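PDB 4Q88: uncharacterized protein from Bacteroides vulgatus, which is of unknown function but, as a member of glycoside hydrolase family 88, probably acts as a hydrolase on carbohydrate substrates. Local coordinates for residues A[128-139]-A[164-175]. Sequence-based numbering, arbitrary orientation. Where two conformers were deposited one is given.
Sequences EYQMSTSKLDYW and YLEKLHQYLTVT. With EDO (1,2-ethanediol), chain E.
Tyr171, on helix 163-179, reaches across to residues 130-139, and its atoms meet a different partner at each step outward. Tyr171 CB rests over one face of the Trp139 six-membered ring, 3.5 Å from the centroid, which meets the criteria for a CH-pi contact. With CG anti to the carbonyl carbon (chi1 -60°), the ring then turns its CD2 edge to the same indole face, the planes 73° apart in an edge-to-face pair. On the other flank Tyr171 CD1 lies 3.5 Å from Leu136 O. Tyr138 turns its edge, through CD2, toward the face of the Tyr171 ring, an offset edge-to-face pair; the three rings thus form an aromatic cluster. Tyr171 CE2 touches Gln130 NE2, while Gln130 OE1 is hydrogen-bonded to Gln101 NE2. At the tip, Tyr171 OH shares a hydrogen bond of 2.8 Å with water 1, which also links Lys167 NZ to the loop 133-135.

Two direct hydrogen bonds mark the ends of the contact. Thr175 OG1 donates to Trp139 O at 2.7 Å, in the carbonyl plane and on a lone pair. Tyr164 OH donates to Glu128 OE2, also 2.7 Å away, on the anti side of a carboxylate that forms a salt bridge with Arg124. The bend at the end of the selenomethionine Met131 chain sets Met131 CE over the Tyr164 ring, 3.5 Å from its centroid.

Helices 117-132 and 163-179 are therefore joined largely through the connection leaving the first, the axes of the short segments 128-132 and 164-175 approaching to 10.9 Å at 58°; helix 144-159 meets Trp139 and Tyr164, and helix 233-249 packs against Leu168 and Leu172, consistent with the (alpha/alpha)6 barrel known for family 88.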
ATOM      1  N   GLU A 128     -15.070  13.844   5.097  1.00 20.70           N
ATOM      2  CA  GLU A 128     -15.430  15.208   5.454  1.00 21.80           C
ATOM      3  C   GLU A 128     -15.817  15.354   6.909  1.00 21.85           C
ATOM      4  O   GLU A 128     -15.417  16.316   7.559  1.00 23.80           O
ATOM      5  CB  GLU A 128     -16.388  15.827   4.438  1.00 22.69           C
ATOM      6  CG  GLU A 128     -15.706  15.958   3.098  1.00 23.49           C
ATOM      7  CD  GLU A 128     -16.619  16.096   1.883  1.00 27.31           C
ATOM      8  OE1 GLU A 128     -17.780  16.507   2.035  1.00 28.77           O
ATOM      9  OE2 GLU A 128     -16.177  15.789   0.746  1.00 27.17           O
ATOM     10  N   TYR A 129     -16.499  14.377   7.477  1.00 22.38           N
ATOM     11  CA  TYR A 129     -16.770  14.404   8.920  1.00 23.22           C
ATOM     12  C   TYR A 129     -15.450  14.291   9.690  1.00 21.79           C
ATOM     13  O   TYR A 129     -15.189  15.059  10.635  1.00 21.48           O
ATOM     14  CB  TYR A 129     -17.738  13.287   9.376  1.00 22.62           C
ATOM     15  CG  TYR A 129     -17.843  13.242  10.873  1.00 22.51           C
ATOM     16  CD1 TYR A 129     -18.440  14.293  11.579  1.00 23.72           C
ATOM     17  CD2 TYR A 129     -17.342  12.192  11.594  1.00 22.24           C
ATOM     18  CE1 TYR A 129     -18.522  14.268  12.952  1.00 22.96           C
ATOM     19  CE2 TYR A 129     -17.414  12.161  12.983  1.00 22.31           C
ATOM     20  CZ  TYR A 129     -18.014  13.214  13.636  1.00 23.33           C
ATOM     21  OH  TYR A 129     -18.118  13.243  14.991  1.00 23.81           O
ATOM     22  N   GLN A 130     -14.653  13.287   9.332  1.00 21.01           N
ATOM     23  CA  GLN A 130     -13.345  13.099   9.977  1.00 20.84           C
ATOM     24  C   GLN A 130     -12.521  14.373  10.021  1.00 20.80           C
ATOM     25  O   GLN A 130     -12.022  14.804  11.065  1.00 20.93           O
ATOM     26  CB  GLN A 130     -12.558  11.944   9.267  1.00 20.03           C
ATOM     27  CG  GLN A 130     -11.230  11.678   9.928  1.00 19.74           C
ATOM     28  CD  GLN A 130     -10.620  10.387   9.426  1.00 20.90           C
ATOM     29  OE1 GLN A 130     -11.329   9.431   9.191  1.00 20.95           O
ATOM     30  NE2 GLN A 130      -9.320  10.398   9.183  1.00 20.15           N
HETATM   31  N   MSE A 131     -12.472  15.061   8.899  1.00 20.60           N
HETATM   32  CA  MSE A 131     -11.639  16.241   8.791  1.00 21.21           C
HETATM   33  C   MSE A 131     -12.240  17.388   9.591  1.00 23.54           C
HETATM   34  O   MSE A 131     -11.492  18.255  10.005  1.00 23.56           O
HETATM   35  CB  MSE A 131     -11.488  16.652   7.328  1.00 21.10           C
HETATM   36  CG  MSE A 131     -10.631  15.640   6.540  1.00 21.29           C
HETATM   37 SE   MSE A 131     -10.289  16.391   4.751  0.70 25.10          SE
HETATM   38  CE  MSE A 131     -12.094  16.305   3.996  1.00 23.77           C
ATOM     39  N   SER A 132     -13.562  17.323   9.886  1.00 21.53           N
ATOM     40  CA  SER A 132     -14.222  18.330  10.703  1.00 22.85           C
ATOM     41  C   SER A 132     -13.904  18.175  12.182  1.00 24.16           C
ATOM     42  O   SER A 132     -14.086  19.133  12.966  1.00 25.09           O
ATOM     43  CB  SER A 132     -15.742  18.337  10.423  1.00 24.06           C
ATOM     44  OG  SER A 132     -16.408  17.280  11.086  1.00 23.77           O
ATOM     45  N   THR A 133     -13.432  16.995  12.598  1.00 21.67           N
ATOM     46  CA  THR A 133     -13.157  16.744  14.021  1.00 23.67           C
ATOM     47  C   THR A 133     -11.825  17.382  14.360  1.00 24.74           C
ATOM     48  O   THR A 133     -11.042  17.694  13.457  1.00 23.32           O
ATOM     49  CB  THR A 133     -13.116  15.240  14.379  1.00 24.13           C
ATOM     50  OG1 THR A 133     -12.015  14.602  13.706  1.00 23.48           O
ATOM     51  CG2 THR A 133     -14.394  14.538  13.971  1.00 24.27           C
ATOM     52  N   SER A 134     -11.592  17.649  15.642  1.00 26.99           N
ATOM     53  CA  SER A 134     -10.345  18.279  16.053  1.00 27.31           C
ATOM     54  C   SER A 134      -9.216  17.237  16.229  1.00 26.75           C
ATOM     55  O   SER A 134      -8.041  17.585  16.233  1.00 27.25           O
ATOM     56  CB  SER A 134     -10.558  19.111  17.329  1.00 31.30           C
ATOM     57  OG  SER A 134     -10.809  18.260  18.426  1.00 34.39           O
ATOM     58  N   LYS A 135      -9.587  15.973  16.388  1.00 26.14           N
ATOM     59  CA  LYS A 135      -8.627  14.860  16.500  1.00 24.58           C
ATOM     60  C   LYS A 135      -7.688  14.771  15.289  1.00 21.67           C
ATOM     61  O   LYS A 135      -8.120  14.948  14.128  1.00 21.94           O
ATOM     62  CB  LYS A 135      -9.416  13.571  16.607  1.00 25.35           C
ATOM     63  CG  LYS A 135      -8.602  12.306  16.767  1.00 25.76           C
ATOM     64  CD  LYS A 135      -9.545  11.133  17.021  1.00 28.65           C
ATOM     65  CE  LYS A 135      -8.822   9.800  17.006  1.00 30.45           C
ATOM     66  NZ  LYS A 135      -8.044   9.578  18.261  1.00 31.16           N
ATOM     67  N   LEU A 136      -6.392  14.558  15.578  1.00 23.31           N
ATOM     68  CA  LEU A 136      -5.390  14.511  14.558  1.00 23.39           C
ATOM     69  C   LEU A 136      -4.666  13.173  14.415  1.00 22.10           C
ATOM     70  O   LEU A 136      -3.917  13.024  13.454  1.00 22.66           O
ATOM     71  CB  LEU A 136      -4.362  15.593  14.742  1.00 23.34           C
ATOM     72  CG  LEU A 136      -4.920  17.041  14.873  1.00 25.77           C
ATOM     73  CD1 LEU A 136      -3.818  18.014  15.228  1.00 30.06           C
ATOM     74  CD2 LEU A 136      -5.621  17.440  13.588  1.00 25.54           C
ATOM     75  N   ASP A 137      -4.779  12.288  15.421  1.00 23.42           N
ATOM     76  CA  ASP A 137      -3.980  11.088  15.466  1.00 23.33           C
ATOM     77  C   ASP A 137      -4.724   9.884  14.906  1.00 22.93           C
ATOM     78  O   ASP A 137      -4.659   8.779  15.431  1.00 24.46           O
ATOM     79  CB  ASP A 137      -3.476  10.844  16.901  1.00 25.33           C
ATOM     80  CG  ASP A 137      -4.607  10.602  17.891  1.00 27.96           C
ATOM     81  OD1 ASP A 137      -5.778  10.925  17.635  1.00 27.79           O
ATOM     82  OD2 ASP A 137      -4.309  10.038  18.963  1.00 33.71           O
ATOM     83  N   TYR A 138      -5.393  10.078  13.784  1.00 20.32           N
ATOM     84  CA  TYR A 138      -6.094   8.999  13.122  1.00 20.44           C
ATOM     85  C   TYR A 138      -5.184   7.926  12.509  1.00 21.32           C
ATOM     86  O   TYR A 138      -5.639   6.793  12.307  1.00 23.22           O
ATOM     87  CB  TYR A 138      -6.994   9.565  12.019  1.00 20.32           C
ATOM     88  CG  TYR A 138      -8.274  10.230  12.552  1.00 21.36           C
ATOM     89  CD1 TYR A 138      -9.355   9.438  12.974  1.00 22.36           C
ATOM     90  CD2 TYR A 138      -8.412  11.623  12.622  1.00 21.17           C
ATOM     91  CE1 TYR A 138     -10.511  10.016  13.458  1.00 22.74           C
ATOM     92  CE2 TYR A 138      -9.541  12.201  13.112  1.00 21.04           C
ATOM     93  CZ  TYR A 138     -10.604  11.410  13.528  1.00 22.38           C
ATOM     94  OH  TYR A 138     -11.747  11.988  13.997  1.00 22.60           O
ATOM     95  N   TRP A 139      -3.953   8.298  12.143  1.00 18.78           N
ATOM     96  CA  TRP A 139      -3.053   7.391  11.401  1.00 18.85           C
ATOM     97  C   TRP A 139      -1.964   7.005  12.412  1.00 19.88           C
ATOM     98  O   TRP A 139      -0.795   7.390  12.319  1.00 18.89           O
ATOM     99  CB  TRP A 139      -2.466   8.130  10.170  1.00 18.60           C
ATOM    100  CG  TRP A 139      -3.487   8.513   9.181  1.00 17.61           C
ATOM    101  CD1 TRP A 139      -4.798   8.100   9.138  1.00 18.11           C
ATOM    102  CD2 TRP A 139      -3.294   9.359   8.063  1.00 17.24           C
ATOM    103  NE1 TRP A 139      -5.431   8.659   8.059  1.00 17.96           N
ATOM    104  CE2 TRP A 139      -4.526   9.456   7.398  1.00 17.35           C
ATOM    105  CE3 TRP A 139      -2.186  10.083   7.571  1.00 17.08           C
ATOM    106  CZ2 TRP A 139      -4.692  10.196   6.238  1.00 18.04           C
ATOM    107  CZ3 TRP A 139      -2.377  10.868   6.429  1.00 17.24           C
ATOM    108  CH2 TRP A 139      -3.600  10.916   5.782  1.00 17.69           C
ATOM    109  N   TYR A 164      -8.799  18.450   1.998  1.00 20.81           N
ATOM    110  CA  TYR A 164      -8.217  17.114   1.835  1.00 19.87           C
ATOM    111  C   TYR A 164      -6.685  17.185   1.846  1.00 20.47           C
ATOM    112  O   TYR A 164      -6.007  16.344   2.436  1.00 20.09           O
ATOM    113  CB  TYR A 164      -8.696  16.442   0.540  1.00 18.91           C
ATOM    114  CG  TYR A 164     -10.113  15.860   0.651  1.00 19.33           C
ATOM    115  CD1 TYR A 164     -10.342  14.696   1.370  1.00 19.82           C
ATOM    116  CD2 TYR A 164     -11.196  16.444  -0.033  1.00 20.39           C
ATOM    117  CE1 TYR A 164     -11.621  14.151   1.442  1.00 19.71           C
ATOM    118  CE2 TYR A 164     -12.484  15.897   0.054  1.00 20.59           C
ATOM    119  CZ  TYR A 164     -12.684  14.779   0.799  1.00 20.67           C
ATOM    120  OH  TYR A 164     -13.954  14.227   0.902  1.00 20.14           O
ATOM    121  N   LEU A 165      -6.141  18.175   1.180  1.00 19.53           N
ATOM    122  CA  LEU A 165      -4.689  18.262   1.022  1.00 20.02           C
ATOM    123  C   LEU A 165      -4.027  18.861   2.234  1.00 20.66           C
ATOM    124  O   LEU A 165      -2.877  18.495   2.524  1.00 22.33           O
ATOM    125  CB  LEU A 165      -4.304  18.985  -0.275  1.00 21.22           C
ATOM    126  CG  LEU A 165      -4.904  18.346  -1.551  1.00 22.24           C
ATOM    127  CD1 LEU A 165      -4.437  19.139  -2.750  1.00 23.75           C
ATOM    128  CD2 LEU A 165      -4.575  16.879  -1.721  1.00 22.42           C
ATOM    129  N   GLU A 166      -4.707  19.736   2.985  1.00 20.37           N
ATOM    130  CA  GLU A 166      -4.184  20.238   4.258  0.60 20.14           C
ATOM    131  C   GLU A 166      -4.240  19.127   5.330  1.00 19.47           C
ATOM    132  O   GLU A 166      -3.283  18.911   6.068  1.00 19.59           O
ATOM    133  CB  GLU A 166      -4.949  21.499   4.709  0.60 21.78           C
ATOM    134  CG  GLU A 166      -4.682  21.989   6.134  0.60 22.58           C
ATOM    135  CD  GLU A 166      -3.229  22.289   6.446  0.60 23.31           C
ATOM    136  OE1 GLU A 166      -2.547  22.867   5.557  0.60 25.07           O
ATOM    137  OE2 GLU A 166      -2.765  21.945   7.581  0.60 23.15           O
ATOM    138  N   LYS A 167      -5.339  18.385   5.391  1.00 19.07           N
ATOM    139  CA  LYS A 167      -5.432  17.318   6.378  1.00 18.91           C
ATOM    140  C   LYS A 167      -4.521  16.134   6.065  1.00 19.28           C
ATOM    141  O   LYS A 167      -4.075  15.417   7.014  1.00 19.13           O
ATOM    142  CB  LYS A 167      -6.900  16.878   6.538  1.00 19.65           C
ATOM    143  CG  LYS A 167      -7.756  17.896   7.310  1.00 19.23           C
ATOM    144  CD  LYS A 167      -7.625  17.748   8.825  1.00 19.93           C
ATOM    145  CE  LYS A 167      -8.224  18.913   9.602  1.00 20.65           C
ATOM    146  NZ  LYS A 167      -7.963  18.813  11.058  1.00 20.48           N
ATOM    147  N   LEU A 168      -4.276  15.887   4.774  1.00 18.40           N
ATOM    148  CA  LEU A 168      -3.233  14.880   4.377  1.00 19.88           C
ATOM    149  C   LEU A 168      -1.921  15.187   5.158  1.00 19.11           C
ATOM    150  O   LEU A 168      -1.377  14.313   5.842  1.00 18.70           O
ATOM    151  CB  LEU A 168      -2.990  14.920   2.868  1.00 19.86           C
ATOM    152  CG  LEU A 168      -1.756  14.187   2.309  1.00 19.38           C
ATOM    153  CD1 LEU A 168      -1.832  12.731   2.638  1.00 18.16           C
ATOM    154  CD2 LEU A 168      -1.691  14.393   0.804  1.00 20.41           C
ATOM    155  N   HIS A 169      -1.506  16.437   5.127  1.00 18.27           N
ATOM    156  CA  HIS A 169      -0.282  16.859   5.780  1.00 19.70           C
ATOM    157  C   HIS A 169      -0.396  16.827   7.306  1.00 19.76           C
ATOM    158  O   HIS A 169       0.539  16.371   7.989  1.00 19.65           O
ATOM    159  CB  HIS A 169       0.107  18.233   5.314  1.00 21.55           C
ATOM    160  CG  HIS A 169       1.453  18.669   5.787  1.00 21.78           C
ATOM    161  ND1 HIS A 169       1.606  19.531   6.853  1.00 22.39           N
ATOM    162  CD2 HIS A 169       2.700  18.380   5.349  1.00 21.79           C
ATOM    163  CE1 HIS A 169       2.897  19.719   7.076  1.00 22.98           C
ATOM    164  NE2 HIS A 169       3.582  19.054   6.156  1.00 21.84           N
ATOM    165  N   GLN A 170      -1.531  17.284   7.835  1.00 20.95           N
ATOM    166  CA  GLN A 170      -1.682  17.386   9.253  0.60 22.07           C
ATOM    167  C   GLN A 170      -1.669  15.988   9.904  1.00 21.46           C
ATOM    168  O   GLN A 170      -0.957  15.776  10.878  1.00 21.65           O
ATOM    169  CB  GLN A 170      -2.926  18.159   9.577  0.60 23.57           C
ATOM    170  CG  GLN A 170      -3.081  18.404  11.044  0.60 25.16           C
ATOM    171  CD  GLN A 170      -4.206  19.363  11.341  0.60 25.25           C
ATOM    172  OE1 GLN A 170      -5.287  19.305  10.745  0.60 25.97           O
ATOM    173  NE2 GLN A 170      -3.963  20.223  12.300  0.60 25.53           N
ATOM    174  N   TYR A 171      -2.422  15.042   9.331  1.00 20.09           N
ATOM    175  CA  TYR A 171      -2.419  13.671   9.845  1.00 19.82           C
ATOM    176  C   TYR A 171      -1.052  12.996   9.700  1.00 19.14           C
ATOM    177  O   TYR A 171      -0.617  12.265  10.584  1.00 18.88           O
ATOM    178  CB  TYR A 171      -3.520  12.821   9.191  1.00 18.82           C
ATOM    179  CG  TYR A 171      -4.959  13.293   9.381  1.00 18.92           C
ATOM    180  CD1 TYR A 171      -5.342  14.086  10.468  1.00 19.97           C
ATOM    181  CD2 TYR A 171      -5.938  12.915   8.487  1.00 18.82           C
ATOM    182  CE1 TYR A 171      -6.678  14.484  10.659  1.00 19.88           C
ATOM    183  CE2 TYR A 171      -7.258  13.321   8.644  1.00 19.84           C
ATOM    184  CZ  TYR A 171      -7.629  14.111   9.737  1.00 19.32           C
ATOM    185  OH  TYR A 171      -8.961  14.469   9.929  1.00 20.15           O
ATOM    186  N   LEU A 172      -0.382  13.201   8.575  1.00 18.60           N
ATOM    187  CA  LEU A 172       0.934  12.575   8.346  1.00 18.53           C
ATOM    188  C   LEU A 172       1.943  13.139   9.332  1.00 19.82           C
ATOM    189  O   LEU A 172       2.745  12.386   9.896  1.00 18.96           O
ATOM    190  CB  LEU A 172       1.401  12.794   6.930  1.00 19.53           C
ATOM    191  CG  LEU A 172       2.887  12.523   6.675  1.00 19.23           C
ATOM    192  CD1 LEU A 172       3.140  11.045   6.847  1.00 18.40           C
ATOM    193  CD2 LEU A 172       3.249  13.010   5.268  1.00 20.21           C
ATOM    194  N   THR A 173       1.811  14.414   9.664  1.00 18.15           N
ATOM    195  CA  THR A 173       2.717  15.032  10.650  1.00 20.30           C
ATOM    196  C   THR A 173       2.613  14.332  11.980  1.00 18.57           C
ATOM    197  O   THR A 173       3.631  14.117  12.650  1.00 19.47           O
ATOM    198  CB  THR A 173       2.439  16.552  10.797  1.00 22.64           C
ATOM    199  OG1 THR A 173       2.732  17.161   9.555  1.00 24.26           O
ATOM    200  CG2 THR A 173       3.326  17.165  11.802  1.00 24.64           C
ATOM    201  N   VAL A 174       1.411  13.941  12.384  1.00 18.08           N
ATOM    202  CA  VAL A 174       1.226  13.219  13.629  1.00 18.95           C
ATOM    203  C   VAL A 174       1.807  11.792  13.550  1.00 19.18           C
ATOM    204  O   VAL A 174       2.443  11.305  14.484  1.00 19.83           O
ATOM    205  CB  VAL A 174      -0.248  13.238  14.074  1.00 20.78           C
ATOM    206  CG1 VAL A 174      -0.451  12.393  15.324  1.00 21.38           C
ATOM    207  CG2 VAL A 174      -0.664  14.668  14.430  1.00 21.97           C
ATOM    208  N   THR A 175       1.583  11.109  12.444  1.00 17.66           N
ATOM    209  CA  THR A 175       2.192   9.796  12.214  1.00 17.20           C
ATOM    210  C   THR A 175       3.702   9.889  12.392  1.00 17.73           C
ATOM    211  O   THR A 175       4.310   9.072  13.132  1.00 18.42           O
ATOM    212  CB  THR A 175       1.859   9.275  10.807  1.00 16.97           C
ATOM    213  OG1 THR A 175       0.419   9.179  10.660  1.00 19.12           O
ATOM    214  CG2 THR A 175       2.572   7.901  10.565  1.00 17.42           C
TER
HETATM  215  C1  EDO E 403     -14.431  16.306  18.034  1.00 42.93           C
HETATM  216  O1  EDO E 403     -14.219  17.567  17.405  1.00 39.47           O
HETATM  217  C2  EDO E 403     -13.145  15.857  18.695  1.00 45.43           C
HETATM  218  O2  EDO E 403     -12.264  15.064  17.838  1.00 35.25           O
HETATM  219  O   HOH W   1      -9.138  16.277  12.031  1.00 20.32           O
HETATM  220  O   HOH W   2     -10.178  20.221  12.169  1.00 39.05           O
HETATM  221  O   HOH W   3      -2.519  10.927  12.245  1.00 20.54           O